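Local coordinates for putative diflavin flavoprotein A 5 (Nostoc sp. PCC 7120, PDB 4FEK), which probably passes electrons from NADH to oxygen, reducing it to water, this chain being the N-terminal metallo-beta-lactamase-like domain of a flavodiiron-family protein, at residues 8-13 against 20-25; 46-51 against 142-147; 56-61 against 94-99; 105-110 against 126-131; 167-172 against 224-229. All blocks are in the same frame, centred on the assembly; numbering follows the deposited sequence.

Contact 1. Residues 8-13 against 20-25; sequences DVQVLP and VLRARS
The guanidinium of Arg-24 has the carboxylate of Asp-8 at its edge and the amide NE2 of Gln-10 over one face. Asp-8 and Arg-24 meet side-on with planes only 13° apart: NE reaches OD1 at 2.8 Å and NH2 reaches OD2, each oxygen using its syn lone pair. Asp-8 gets there with CG in the crowded position between N and the carbonyl carbon (chi1 64°). The Arg-22 guanidinium takes Gln-10 at its edge; its chain bends at chi3, so that NH1 donates to OE1 of Gln-10 at 2.8 Å, in both the guanidinium and the carbonyl plane.

Beneath these groups runs the antiparallel hairpin of strands 8-15 and 18-25. Gln-10 and Arg-22 form a hydrogen-bonded pair, N to O at 2.8 Å both ways; Leu-12 and Val-20 form a second. The other face is apolar: Val-9 CG1 lies 3.9 Å from Leu-21 CB, and helix 61-74 packs on Val-9 and Ala-23.

Arg-24 NH1 also salt-bridges Asp-183 and bonds to Gly-182 O, Gln-10 NE2 donates to Asp-183 O, and Arg-22 to Gly-232 O. With two carboxylate partners Arg-24 very likely stays charged, and the polar side chains of this face tie the edge hairpin to loop 182-183.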
# COMPACT_ATOMS: atom_id res chain seq x y z
N ASP A 8 12.99 12.68 1.69
CA ASP A 8 13.73 12.05 0.58
C ASP A 8 13.03 10.75 0.16
O ASP A 8 12.04 10.35 0.77
CB ASP A 8 15.19 11.78 0.97
CG ASP A 8 15.34 10.77 2.13
OD1 ASP A 8 14.46 9.90 2.31
OD2 ASP A 8 16.35 10.84 2.85
N VAL A 9 13.56 10.09 -0.85
CA VAL A 9 13.02 8.80 -1.24
C VAL A 9 14.12 7.75 -1.18
O VAL A 9 15.20 7.94 -1.71
CB VAL A 9 12.37 8.84 -2.66
CG1 VAL A 9 11.85 7.46 -3.05
CG2 VAL A 9 11.26 9.86 -2.68
N GLN A 10 13.83 6.65 -0.50
CA GLN A 10 14.79 5.58 -0.34
C GLN A 10 14.37 4.45 -1.29
O GLN A 10 13.25 3.93 -1.21
CB GLN A 10 14.75 5.17 1.14
CG GLN A 10 15.71 4.14 1.62
CD GLN A 10 15.53 3.90 3.11
OE1 GLN A 10 14.40 3.86 3.61
NE2 GLN A 10 16.63 3.76 3.83
N VAL A 11 15.26 4.08 -2.22
CA VAL A 11 14.95 3.03 -3.19
C VAL A 11 15.83 1.80 -2.97
O VAL A 11 17.04 1.93 -2.81
CB VAL A 11 15.15 3.54 -4.63
CG1 VAL A 11 14.67 2.50 -5.64
CG2 VAL A 11 14.41 4.87 -4.82
N LEU A 12 15.23 0.61 -2.97
CA LEU A 12 15.94 -0.63 -2.65
C LEU A 12 15.26 -1.80 -3.35
O LEU A 12 14.03 -1.87 -3.39
CB LEU A 12 15.90 -0.86 -1.14
CG LEU A 12 17.03 -1.45 -0.27
CD1 LEU A 12 16.52 -2.61 0.60
CD2 LEU A 12 18.30 -1.87 -1.04
N PRO A 13 16.05 -2.72 -3.93
CA PRO A 13 15.52 -4.00 -4.40
C PRO A 13 15.04 -4.82 -3.19
O PRO A 13 15.74 -4.86 -2.18
CB PRO A 13 16.74 -4.70 -5.01
CG PRO A 13 17.70 -3.61 -5.33
CD PRO A 13 17.46 -2.53 -4.30
N VAL A 20 11.24 -1.25 -3.70
CA VAL A 20 10.41 -0.32 -2.92
C VAL A 20 10.99 1.07 -3.11
O VAL A 20 12.21 1.22 -3.26
CB VAL A 20 10.33 -0.70 -1.40
CG1 VAL A 20 11.72 -0.71 -0.73
CG2 VAL A 20 9.40 0.27 -0.63
N LEU A 21 10.09 2.06 -3.19
CA LEU A 21 10.45 3.46 -3.03
C LEU A 21 9.78 3.94 -1.75
O LEU A 21 8.55 3.97 -1.70
CB LEU A 21 9.92 4.29 -4.22
CG LEU A 21 10.69 4.17 -5.54
CD1 LEU A 21 10.38 2.84 -6.22
CD2 LEU A 21 10.36 5.35 -6.47
N ARG A 22 10.56 4.25 -0.72
CA ARG A 22 9.99 4.77 0.53
C ARG A 22 10.17 6.27 0.58
O ARG A 22 11.29 6.77 0.68
CB ARG A 22 10.69 4.16 1.75
CG ARG A 22 10.84 2.64 1.72
CD ARG A 22 11.71 2.23 2.92
NE ARG A 22 10.95 2.18 4.14
CZ ARG A 22 11.32 2.60 5.34
NH1 ARG A 22 12.49 3.17 5.58
NH2 ARG A 22 10.47 2.45 6.34
N ALA A 23 9.07 7.00 0.45
CA ALA A 23 9.11 8.45 0.56
C ALA A 23 9.09 8.72 2.05
O ALA A 23 8.17 8.28 2.75
CB ALA A 23 7.89 9.04 -0.08
N ARG A 24 10.09 9.43 2.53
CA ARG A 24 10.30 9.57 3.97
C ARG A 24 10.06 10.98 4.45
O ARG A 24 10.43 11.95 3.78
CB ARG A 24 11.71 9.10 4.37
CG ARG A 24 12.01 7.67 3.98
CD ARG A 24 13.25 7.16 4.66
NE ARG A 24 14.43 7.93 4.29
CZ ARG A 24 15.61 7.84 4.90
NH1 ARG A 24 15.78 6.99 5.91
NH2 ARG A 24 16.62 8.60 4.51
N SER A 25 9.45 11.09 5.63
CA SER A 25 9.33 12.37 6.31
C SER A 25 9.63 12.24 7.81
O SER A 25 9.05 11.42 8.52
CB SER A 25 7.94 12.99 6.11
OG SER A 25 7.88 14.28 6.73

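Contact 2. Residues 46-51 against 142-147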
# COMPACT_ATOMS: atom_id res chain seq x y z
N TYR A 46 5.76 0.61 -4.69
CA TYR A 46 6.53 -0.54 -5.15
C TYR A 46 6.51 -0.61 -6.67
O TYR A 46 5.58 -0.11 -7.31
CB TYR A 46 5.95 -1.83 -4.55
CG TYR A 46 6.00 -1.83 -3.05
CD1 TYR A 46 7.09 -2.35 -2.38
CD2 TYR A 46 4.97 -1.25 -2.29
CE1 TYR A 46 7.16 -2.33 -0.97
CE2 TYR A 46 5.03 -1.21 -0.90
CZ TYR A 46 6.12 -1.76 -0.25
OH TYR A 46 6.16 -1.72 1.13
N VAL A 47 7.53 -1.26 -7.25
CA VAL A 47 7.63 -1.45 -8.70
C VAL A 47 7.95 -2.92 -8.95
O VAL A 47 8.89 -3.44 -8.36
CB VAL A 47 8.77 -0.61 -9.31
CG1 VAL A 47 8.76 -0.75 -10.83
CG2 VAL A 47 8.64 0.86 -8.90
N ILE A 48 7.11 -3.59 -9.73
CA ILE A 48 7.41 -4.95 -10.16
C ILE A 48 7.65 -4.94 -11.67
O ILE A 48 6.79 -4.51 -12.45
CB ILE A 48 6.26 -5.94 -9.86
CG1 ILE A 48 5.91 -5.93 -8.36
CG2 ILE A 48 6.64 -7.35 -10.31
CD1 ILE A 48 4.50 -6.51 -8.08
N GLU A 49 8.81 -5.44 -12.10
CA GLU A 49 9.14 -5.41 -13.52
C GLU A 49 9.18 -6.81 -14.10
O GLU A 49 10.20 -7.49 -13.98
CB GLU A 49 10.51 -4.76 -13.75
CG GLU A 49 10.56 -3.28 -13.50
CD GLU A 49 11.95 -2.70 -13.76
OE1 GLU A 49 12.86 -3.48 -14.14
OE2 GLU A 49 12.12 -1.48 -13.58
N GLY A 50 8.10 -7.25 -14.71
CA GLY A 50 8.13 -8.52 -15.40
C GLY A 50 8.29 -8.20 -16.88
O GLY A 50 9.00 -7.26 -17.24
N ASP A 51 7.62 -8.97 -17.71
CA ASP A 51 7.37 -8.58 -19.09
C ASP A 51 6.64 -7.24 -19.14
O ASP A 51 6.93 -6.39 -19.99
CB ASP A 51 6.53 -9.66 -19.77
CG ASP A 51 7.34 -10.91 -20.10
OD1 ASP A 51 8.57 -10.79 -20.27
OD2 ASP A 51 6.74 -12.00 -20.18
N LYS A 142 7.14 -13.46 -16.55
CA LYS A 142 8.28 -13.96 -15.78
C LYS A 142 7.89 -14.61 -14.44
O LYS A 142 8.72 -14.73 -13.52
CB LYS A 142 9.33 -12.85 -15.58
CG LYS A 142 9.92 -12.37 -16.90
CD LYS A 142 10.71 -11.07 -16.75
CE LYS A 142 11.25 -10.60 -18.11
NZ LYS A 142 12.25 -9.49 -17.97
N GLY A 143 6.63 -15.03 -14.35
CA GLY A 143 6.13 -15.68 -13.16
C GLY A 143 5.35 -14.76 -12.25
O GLY A 143 4.69 -15.23 -11.32
N HIS A 144 5.41 -13.46 -12.51
CA HIS A 144 4.77 -12.48 -11.64
C HIS A 144 3.29 -12.39 -11.92
O HIS A 144 2.82 -11.46 -12.57
CB HIS A 144 5.44 -11.11 -11.75
CG HIS A 144 6.86 -11.11 -11.30
ND1 HIS A 144 7.22 -10.91 -9.98
CD2 HIS A 144 8.01 -11.32 -11.98
CE1 HIS A 144 8.54 -10.99 -9.87
NE2 HIS A 144 9.04 -11.25 -11.07
N VAL A 145 2.56 -13.42 -11.48
CA VAL A 145 1.12 -13.42 -11.56
C VAL A 145 0.58 -12.79 -10.28
O VAL A 145 0.91 -13.23 -9.18
CB VAL A 145 0.57 -14.85 -11.70
CG1 VAL A 145 -0.95 -14.82 -11.82
CG2 VAL A 145 1.20 -15.56 -12.90
N LEU A 146 -0.22 -11.75 -10.44
CA LEU A 146 -0.80 -11.04 -9.30
C LEU A 146 -2.18 -11.57 -8.96
O LEU A 146 -3.05 -11.62 -9.83
CB LEU A 146 -0.92 -9.56 -9.63
CG LEU A 146 0.25 -8.66 -9.26
CD1 LEU A 146 1.54 -9.41 -9.28
CD2 LEU A 146 0.30 -7.42 -10.14
N LYS A 147 -2.38 -11.96 -7.70
CA LYS A 147 -3.70 -12.32 -7.20
C LYS A 147 -4.25 -11.13 -6.43
O LYS A 147 -3.49 -10.42 -5.77
CB LYS A 147 -3.60 -13.54 -6.28
CG LYS A 147 -2.99 -14.76 -6.97
CD LYS A 147 -3.22 -16.04 -6.17
CE LYS A 147 -2.97 -17.29 -7.02
NZ LYS A 147 -3.16 -18.54 -6.23
O HOH W 1 12.53 -7.95 -15.42
O HOH W 2 6.88 -14.32 -19.41
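Two sheets of the metallo-beta-lactamase fold face each other here, at the end of strand 41-49 and the start of strand 145-150. Ile-48, its CG2 anti to the backbone N, lays that methyl over one face of the His-144 imidazole, 4.0 Å from the ring centroid and 29° off the normal, a CH-pi contact closest at CG2 to ND1, 3.6 Å. The CD1 branch of Ile-48 meets CD1 of Leu-146 at 4.3 Å. His-144 centres an inverse gamma turn, and its ring is held by Asp-164 at ND1 and by the amide of Asn-17 at NE2, which should fix the turn of the ring.

Further out, the extended chain of Lys-142 runs along Gly-50, CD to Gly-50 C at 3.8 Å, and CE comes to 3.4 Å from OD1 of Asp-51. Lys-142 NZ stays 4.5 Å from Asp-51 OD1, beyond a salt bridge. One water links NZ to the Glu-49 carbonyl oxygen; a second, modelled unusually close to Asp-51 OD2, accepts from the Lys-142 backbone N.

Ile-48 and Leu-146 thus pack about a hydrogen-bonded histidine, with water at the rim, between the facing sheets of the alpha-beta/beta-alpha sandwich typical of metallo-beta-lactamases.

Contact 3. Residues 56-61 against 94-99; sequences IDPPVE and PTFKAL
The carbonyl oxygen of Pro-59 is the best-held polar atom, and within the two segments a single bond grips it: the hydroxyl of Thr-95 donates at 2.7 Å from OG1 to O, in the plane of the carbonyl. Thr-95 is turned with OG1 anti to its own carbonyl carbon and CG2 anti to its backbone N. From one side chain, then, the hydroxyl takes the oxygen of Pro-59 while the methyl touches CB of Pro-58 at 3.9 Å.

Below that bond the contact is greasy. The Pro-58 ring, its bond from the backbone directed toward helix 93-102, wedges between three side chains. Pro-58 CG meets CD1 of Leu-99 at 3.7 Å and comes to the edge of the Phe-96 ring, near the ring plane, with CE1 at 4.2 Å; both side chains cross the proline at about a right angle. On the outer side Glu-61 extends over Pro-94, and OE1 lies 3.4 Å from Pro-94 CG, a van der Waals contact of a carboxylate oxygen on a ring methylene.

The loop 56-61 leads out of strand 53-56 into helix 61-74. Arg-92 donates to the carbonyl of Pro-58, and helix 61-74 joins the packing through Met-64 on Thr-95 and Leu-68 on Leu-99. Asp-57, turned away from helix 93-102, accepts from the backbone N of Gly-86 and has the carboxylate of Asp-173 close by.

Pro-58 and Pro-59 have no N-H of their own, and Thr-95 is the donor to the Pro-59 carbonyl; the one hydrogen bond between the segments is neutral, and the rest is apolar packing, with the Glu-61 carboxylate at the outer side.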
# COMPACT_ATOMS: atom_id res chain seq x y z
N ILE A 56 2.83 0.07 -7.54
CA ILE A 56 1.81 -0.12 -6.53
C ILE A 56 1.82 1.05 -5.55
O ILE A 56 2.86 1.37 -5.00
CB ILE A 56 2.05 -1.43 -5.78
CG1 ILE A 56 1.83 -2.61 -6.74
CG2 ILE A 56 1.11 -1.50 -4.54
CD1 ILE A 56 2.44 -3.92 -6.28
N ASP A 57 0.66 1.70 -5.39
CA ASP A 57 0.46 2.80 -4.42
C ASP A 57 1.35 4.05 -4.48
O ASP A 57 2.14 4.29 -3.55
CB ASP A 57 0.48 2.25 -2.98
CG ASP A 57 -0.75 1.40 -2.66
OD1 ASP A 57 -1.84 1.75 -3.15
OD2 ASP A 57 -0.63 0.39 -1.92
N PRO A 58 1.20 4.87 -5.53
CA PRO A 58 1.86 6.20 -5.57
C PRO A 58 1.38 7.06 -4.39
O PRO A 58 0.19 7.02 -4.06
CB PRO A 58 1.34 6.81 -6.88
CG PRO A 58 0.81 5.66 -7.69
CD PRO A 58 0.30 4.66 -6.67
N PRO A 59 2.28 7.82 -3.76
CA PRO A 59 1.98 8.55 -2.52
C PRO A 59 1.13 9.81 -2.69
O PRO A 59 0.82 10.22 -3.82
CB PRO A 59 3.36 8.93 -2.00
CG PRO A 59 4.18 9.07 -3.27
CD PRO A 59 3.71 7.94 -4.13
N VAL A 60 0.78 10.43 -1.56
CA VAL A 60 -0.04 11.65 -1.55
C VAL A 60 0.70 12.84 -2.15
O VAL A 60 1.92 12.77 -2.33
CB VAL A 60 -0.46 12.04 -0.13
CG1 VAL A 60 -1.31 10.92 0.49
CG2 VAL A 60 0.76 12.34 0.73
N GLU A 61 -0.03 13.93 -2.42
CA GLU A 61 0.55 15.12 -3.07
C GLU A 61 1.81 15.62 -2.36
O GLU A 61 2.75 16.11 -3.00
CB GLU A 61 -0.48 16.26 -3.19
CG GLU A 61 0.12 17.53 -3.84
CD GLU A 61 -0.91 18.55 -4.28
OE1 GLU A 61 -2.03 18.56 -3.72
OE2 GLU A 61 -0.60 19.34 -5.20
N PRO A 94 -3.69 14.44 -7.24
CA PRO A 94 -2.62 15.17 -7.96
C PRO A 94 -1.47 14.26 -8.42
O PRO A 94 -0.93 14.46 -9.51
CB PRO A 94 -2.14 16.20 -6.94
CG PRO A 94 -3.37 16.44 -6.06
CD PRO A 94 -4.05 15.11 -5.97
N THR A 95 -1.11 13.27 -7.62
CA THR A 95 -0.08 12.32 -8.04
C THR A 95 -0.53 11.47 -9.24
O THR A 95 0.25 11.22 -10.15
CB THR A 95 0.37 11.40 -6.86
OG1 THR A 95 0.60 12.20 -5.70
CG2 THR A 95 1.65 10.65 -7.23
N PHE A 96 -1.79 11.03 -9.23
CA PHE A 96 -2.34 10.28 -10.36
C PHE A 96 -2.34 11.16 -11.61
O PHE A 96 -2.06 10.68 -12.71
CB PHE A 96 -3.79 9.84 -10.09
CG PHE A 96 -3.94 8.88 -8.95
CD1 PHE A 96 -2.84 8.20 -8.44
CD2 PHE A 96 -5.18 8.66 -8.38
CE1 PHE A 96 -2.99 7.31 -7.38
CE2 PHE A 96 -5.33 7.78 -7.32
CZ PHE A 96 -4.23 7.11 -6.83
N LYS A 97 -2.69 12.43 -11.42
CA LYS A 97 -2.77 13.38 -12.53
C LYS A 97 -1.41 13.59 -13.20
O LYS A 97 -1.31 13.64 -14.42
CB LYS A 97 -3.35 14.72 -12.05
CG LYS A 97 -3.54 15.76 -13.17
CD LYS A 97 -4.21 17.03 -12.64
CE LYS A 97 -4.28 18.11 -13.71
NZ LYS A 97 -2.92 18.52 -14.20
N ALA A 98 -0.36 13.69 -12.39
CA ALA A 98 1.00 13.82 -12.92
C ALA A 98 1.46 12.56 -13.65
O ALA A 98 2.06 12.64 -14.73
CB ALA A 98 1.98 14.18 -11.82
N LEU A 99 1.16 11.40 -13.06
CA LEU A 99 1.48 10.12 -13.68
C LEU A 99 0.82 9.99 -15.04
O LEU A 99 1.48 9.61 -15.99
CB LEU A 99 1.03 8.95 -12.79
CG LEU A 99 2.01 8.57 -11.70
CD1 LEU A 99 1.40 7.53 -10.78
CD2 LEU A 99 3.31 8.07 -12.30

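Contact 4. Residues 105-110 against 126-131; sequences QITFVC and NLNILP
Packing is tightest along the middle of the strand pair. The backbone N of Leu-130 reaches the carbonyl oxygen of Phe-108 at only 2.5 Å, nearly straight along the C=O axis with 176° at the hydrogen, an unusually short bond and a sign of crowding at this point. To one side of it, Phe-108 N takes the Asn-128 oxygen at 2.9 Å, in the carbonyl plane. To the other, Cys-110 N reaches Leu-130 O at a longer 3.3 Å, from above the plane of the Leu-130 carbonyl.

On the face that carries Phe-108, Ile-129 and Cys-110, the phenyl ring meets Leu-127 obliquely, CE1 to CG at 4.1 Å, with the Asn-128 oxygen at its edge. Cys-110 holds SG in the crowded position between its N and carbonyl carbon (chi1 57°), which brings the sulfur to 3.7 Å from Ile-129 CG2. Helix 112-121, which connects the two strands in a beta-alpha-beta crossover, covers this face through Leu-118 on both Phe-108 and Ile-129, and Leu-100 of helix 93-102 adds to it. The strands run parallel, 20° apart, and 129-132 is an outermost strand of its sheet. On the reverse face Val-109 and Leu-130 lie side by side and point the same way, CG2 to CB at 4.1 Å.

The start of the contact is much looser. Asn-128 is exposed, and its ND2 gives only a weak hydrogen bond, 3.4 Å long, to the carbonyl oxygen of Ile-106. Thr-107 crosses Asn-128 at about a right angle, OG1 to CB at 3.6 Å. Gln-105 turns away from strand 129-132, its amide bonding instead to the backbone oxygens of Leu-80 and Leu-77 and to Lys-78.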
# COMPACT_ATOMS: atom_id res chain seq x y z
N GLN A 105 -0.49 6.07 -21.23
CA GLN A 105 -0.88 4.70 -21.55
C GLN A 105 -1.24 3.82 -20.32
O GLN A 105 -1.74 2.70 -20.49
CB GLN A 105 0.25 4.02 -22.33
CG GLN A 105 1.38 3.43 -21.46
CD GLN A 105 2.41 4.47 -21.02
OE1 GLN A 105 2.34 5.63 -21.39
NE2 GLN A 105 3.37 4.03 -20.21
N ILE A 106 -1.00 4.30 -19.11
CA ILE A 106 -1.21 3.45 -17.92
C ILE A 106 -2.64 2.97 -17.74
O ILE A 106 -3.60 3.64 -18.15
CB ILE A 106 -0.80 4.15 -16.63
CG1 ILE A 106 -1.57 5.47 -16.47
CG2 ILE A 106 0.67 4.40 -16.61
CD1 ILE A 106 -1.16 6.27 -15.22
N THR A 107 -2.78 1.81 -17.12
CA THR A 107 -4.09 1.32 -16.73
C THR A 107 -4.14 1.27 -15.22
O THR A 107 -3.22 0.77 -14.57
CB THR A 107 -4.41 -0.06 -17.32
OG1 THR A 107 -4.54 0.07 -18.73
CG2 THR A 107 -5.73 -0.60 -16.75
N PHE A 108 -5.18 1.87 -14.67
CA PHE A 108 -5.43 1.82 -13.24
C PHE A 108 -6.07 0.49 -12.87
O PHE A 108 -7.00 0.03 -13.54
CB PHE A 108 -6.32 3.00 -12.83
CG PHE A 108 -5.62 4.31 -12.88
CD1 PHE A 108 -5.76 5.15 -13.98
CD2 PHE A 108 -4.78 4.69 -11.85
CE1 PHE A 108 -5.09 6.35 -14.03
CE2 PHE A 108 -4.10 5.88 -11.89
CZ PHE A 108 -4.26 6.73 -12.99
N VAL A 109 -5.55 -0.12 -11.82
CA VAL A 109 -6.03 -1.41 -11.33
C VAL A 109 -6.49 -1.15 -9.89
O VAL A 109 -5.72 -0.68 -9.05
CB VAL A 109 -4.94 -2.49 -11.37
CG1 VAL A 109 -5.48 -3.83 -10.82
CG2 VAL A 109 -4.42 -2.67 -12.80
N CYS A 110 -7.75 -1.40 -9.63
CA CYS A 110 -8.30 -1.06 -8.32
C CYS A 110 -9.42 -2.01 -7.98
O CYS A 110 -9.89 -2.76 -8.83
CB CYS A 110 -8.82 0.38 -8.30
SG CYS A 110 -10.10 0.73 -9.56
N ASN A 126 -10.47 10.14 -20.59
CA ASN A 126 -11.00 8.79 -20.69
C ASN A 126 -10.06 7.77 -20.09
O ASN A 126 -9.17 7.25 -20.77
CB ASN A 126 -11.40 8.39 -22.12
CG ASN A 126 -12.57 7.40 -22.14
OD1 ASN A 126 -12.71 6.57 -21.23
ND2 ASN A 126 -13.42 7.50 -23.15
N LEU A 127 -10.26 7.48 -18.81
CA LEU A 127 -9.34 6.66 -18.04
C LEU A 127 -9.41 5.20 -18.46
O LEU A 127 -10.49 4.67 -18.77
CB LEU A 127 -9.63 6.79 -16.55
CG LEU A 127 -8.68 7.59 -15.66
CD1 LEU A 127 -8.15 8.84 -16.35
CD2 LEU A 127 -9.37 7.94 -14.34
N ASN A 128 -8.26 4.55 -18.49
CA ASN A 128 -8.20 3.10 -18.60
C ASN A 128 -8.21 2.52 -17.17
O ASN A 128 -7.29 2.77 -16.40
CB ASN A 128 -6.93 2.69 -19.32
CG ASN A 128 -6.76 3.40 -20.65
OD1 ASN A 128 -7.74 3.61 -21.37
ND2 ASN A 128 -5.53 3.79 -20.97
N ILE A 129 -9.27 1.79 -16.82
CA ILE A 129 -9.36 1.20 -15.48
C ILE A 129 -9.65 -0.30 -15.55
O ILE A 129 -10.53 -0.75 -16.28
CB ILE A 129 -10.44 1.90 -14.63
CG1 ILE A 129 -10.18 3.40 -14.58
CG2 ILE A 129 -10.47 1.33 -13.21
CD1 ILE A 129 -11.24 4.15 -13.88
N LEU A 130 -8.89 -1.07 -14.77
CA LEU A 130 -9.11 -2.50 -14.66
C LEU A 130 -9.58 -2.84 -13.24
O LEU A 130 -8.78 -2.99 -12.31
CB LEU A 130 -7.81 -3.22 -14.97
CG LEU A 130 -7.79 -4.74 -14.98
CD1 LEU A 130 -9.02 -5.29 -15.68
CD2 LEU A 130 -6.52 -5.21 -15.65
N PRO A 131 -10.90 -2.92 -13.04
CA PRO A 131 -11.31 -3.26 -11.67
C PRO A 131 -11.07 -4.74 -11.34
O PRO A 131 -11.19 -5.60 -12.20
CB PRO A 131 -12.80 -2.90 -11.64
CG PRO A 131 -13.22 -2.87 -13.08
CD PRO A 131 -12.02 -2.51 -13.90

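Contact 5. Residues 167-172 against 224-229; sequences TQILYT and VRLYAV
The methyl of Ala-228 is the apolar centre: CB lies 3.5 Å from CD1 of Tyr-171 and 3.6 Å from CG2 of Ile-169, which itself sits over one face of the Tyr-171 ring, toward its rim. Next to it Ile-169 and Leu-226 run side by side, CD1 to CD2 at 3.9 Å. On the reverse face Leu-170, its CG anti to the backbone N, reaches Tyr-227 through CD2 and Val-224 through CB.

The two strands are parallel, 29° apart, at the edge of the five-stranded sheet. Leu-170 N donates to Leu-226 O at 3.0 Å, almost along the C=O axis, and Ala-228 N returns a bond to Leu-170 O. Thr-172 N reaches Ala-228 O at 3.3 Å from well above the carbonyl plane; the Thr-172 hydroxyl bonds to Ile-175 O and that of Tyr-227 to Thr-243.

At the N-terminal end Gln-168 holds Arg-225 twice: its carbonyl takes the backbone N at 2.8 Å, while OE1 accepts from NE at 3.3 Å in the guanidinium plane, a bent bond of 139°.

The buried N-H of Leu-226 finds no partner in the model, presumably a cost set against the apolar packing, whereas the charged guanidinium stays at the exposed rim.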
# COMPACT_ATOMS: atom_id res chain seq x y z
N THR A 167 7.11 -13.91 -5.88
CA THR A 167 7.96 -13.47 -4.79
C THR A 167 7.31 -13.74 -3.42
O THR A 167 7.95 -13.58 -2.38
CB THR A 167 8.22 -11.96 -4.91
OG1 THR A 167 6.98 -11.25 -4.75
CG2 THR A 167 8.81 -11.62 -6.30
N GLN A 168 6.04 -14.14 -3.43
CA GLN A 168 5.27 -14.35 -2.19
C GLN A 168 5.20 -13.10 -1.31
O GLN A 168 5.18 -13.17 -0.07
CB GLN A 168 5.76 -15.57 -1.40
CG GLN A 168 5.81 -16.80 -2.29
CD GLN A 168 6.06 -18.09 -1.54
OE1 GLN A 168 6.89 -18.16 -0.64
NE2 GLN A 168 5.34 -19.13 -1.93
N ILE A 169 5.16 -11.95 -1.96
CA ILE A 169 5.01 -10.69 -1.26
C ILE A 169 3.53 -10.31 -1.31
O ILE A 169 2.88 -10.39 -2.35
CB ILE A 169 5.85 -9.56 -1.90
CG1 ILE A 169 7.37 -9.81 -1.70
CG2 ILE A 169 5.49 -8.22 -1.31
CD1 ILE A 169 8.25 -8.73 -2.41
N LEU A 170 3.00 -9.90 -0.17
CA LEU A 170 1.64 -9.39 -0.11
C LEU A 170 1.70 -7.88 0.10
O LEU A 170 2.29 -7.40 1.08
CB LEU A 170 0.89 -10.07 1.05
CG LEU A 170 -0.55 -9.63 1.21
CD1 LEU A 170 -1.33 -10.08 -0.00
CD2 LEU A 170 -1.14 -10.23 2.50
N TYR A 171 1.09 -7.14 -0.82
CA TYR A 171 1.05 -5.67 -0.78
C TYR A 171 -0.22 -5.31 -0.01
O TYR A 171 -1.33 -5.57 -0.49
CB TYR A 171 1.05 -5.10 -2.21
CG TYR A 171 2.35 -5.49 -2.94
CD1 TYR A 171 3.47 -4.67 -2.88
CD2 TYR A 171 2.46 -6.70 -3.62
CE1 TYR A 171 4.66 -5.02 -3.51
CE2 TYR A 171 3.66 -7.09 -4.25
CZ TYR A 171 4.76 -6.24 -4.18
OH TYR A 171 5.95 -6.59 -4.79
N THR A 172 -0.06 -4.73 1.17
CA THR A 172 -1.17 -4.64 2.13
C THR A 172 -1.61 -3.21 2.37
O THR A 172 -2.59 -2.99 3.11
CB THR A 172 -0.82 -5.28 3.49
OG1 THR A 172 0.24 -4.55 4.13
CG2 THR A 172 -0.43 -6.73 3.34
N VAL A 224 3.13 -16.28 2.58
CA VAL A 224 3.69 -14.92 2.50
C VAL A 224 5.05 -14.79 3.17
O VAL A 224 5.23 -15.17 4.33
CB VAL A 224 2.74 -13.88 3.16
CG1 VAL A 224 3.24 -12.46 2.92
CG2 VAL A 224 1.33 -14.03 2.65
N ARG A 225 6.00 -14.21 2.45
CA ARG A 225 7.34 -13.98 2.98
C ARG A 225 7.52 -12.54 3.45
O ARG A 225 8.40 -12.27 4.26
CB ARG A 225 8.40 -14.29 1.92
CG ARG A 225 8.47 -15.76 1.53
CD ARG A 225 9.49 -15.98 0.43
NE ARG A 225 9.90 -17.37 0.36
CZ ARG A 225 11.13 -17.80 0.66
NH1 ARG A 225 12.06 -16.94 1.04
NH2 ARG A 225 11.41 -19.10 0.57
N LEU A 226 6.69 -11.63 2.95
CA LEU A 226 6.83 -10.21 3.27
C LEU A 226 5.48 -9.50 3.20
O LEU A 226 4.72 -9.72 2.24
CB LEU A 226 7.79 -9.53 2.29
CG LEU A 226 8.11 -8.06 2.54
CD1 LEU A 226 9.15 -7.94 3.64
CD2 LEU A 226 8.59 -7.36 1.25
N TYR A 227 5.19 -8.67 4.20
CA TYR A 227 4.11 -7.68 4.06
C TYR A 227 4.74 -6.39 3.56
O TYR A 227 5.41 -5.67 4.32
CB TYR A 227 3.39 -7.37 5.40
CG TYR A 227 2.55 -8.49 5.97
CD1 TYR A 227 1.99 -9.47 5.16
CD2 TYR A 227 2.28 -8.54 7.34
CE1 TYR A 227 1.20 -10.47 5.69
CE2 TYR A 227 1.48 -9.56 7.88
CZ TYR A 227 0.94 -10.51 7.05
OH TYR A 227 0.16 -11.52 7.59
N ALA A 228 4.52 -6.10 2.28
CA ALA A 228 4.93 -4.84 1.69
C ALA A 228 3.88 -3.78 2.03
O ALA A 228 2.98 -3.50 1.24
CB ALA A 228 5.07 -4.98 0.18
N VAL A 229 4.02 -3.21 3.22
CA VAL A 229 3.04 -2.29 3.79
C VAL A 229 3.15 -0.87 3.21
O VAL A 229 4.15 -0.53 2.62
CB VAL A 229 3.24 -2.19 5.29
CG1 VAL A 229 3.16 -3.61 5.93
CG2 VAL A 229 4.61 -1.52 5.62

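Overall arrangement
Contacts 3 and 5 are the buried ones; contacts 1, 2 and 4 are only partly so. Contacts 1 and 4 belong to opposite ends of the seven-stranded sheet, an antiparallel hairpin and a parallel crossover about 25 Å apart between centres, and charge is concentrated in the first while the second is mainly backbone and apolar. Contacts 1 and 2 sit on neighbouring strands 18-25 and 41-49, Val-20 packing on Tyr-46. Contact 2 spans both sheets: Tyr-46 bonds to Val-229 of contact 5 and packs edge-to-face on Tyr-171, while its backbone pairs with Ile-56 of contact 3. Contacts 3 and 4 share packing where Phe-96 meets Phe-108. Water bridges contact 2, whereas one hydroxyl bond serves contact 3.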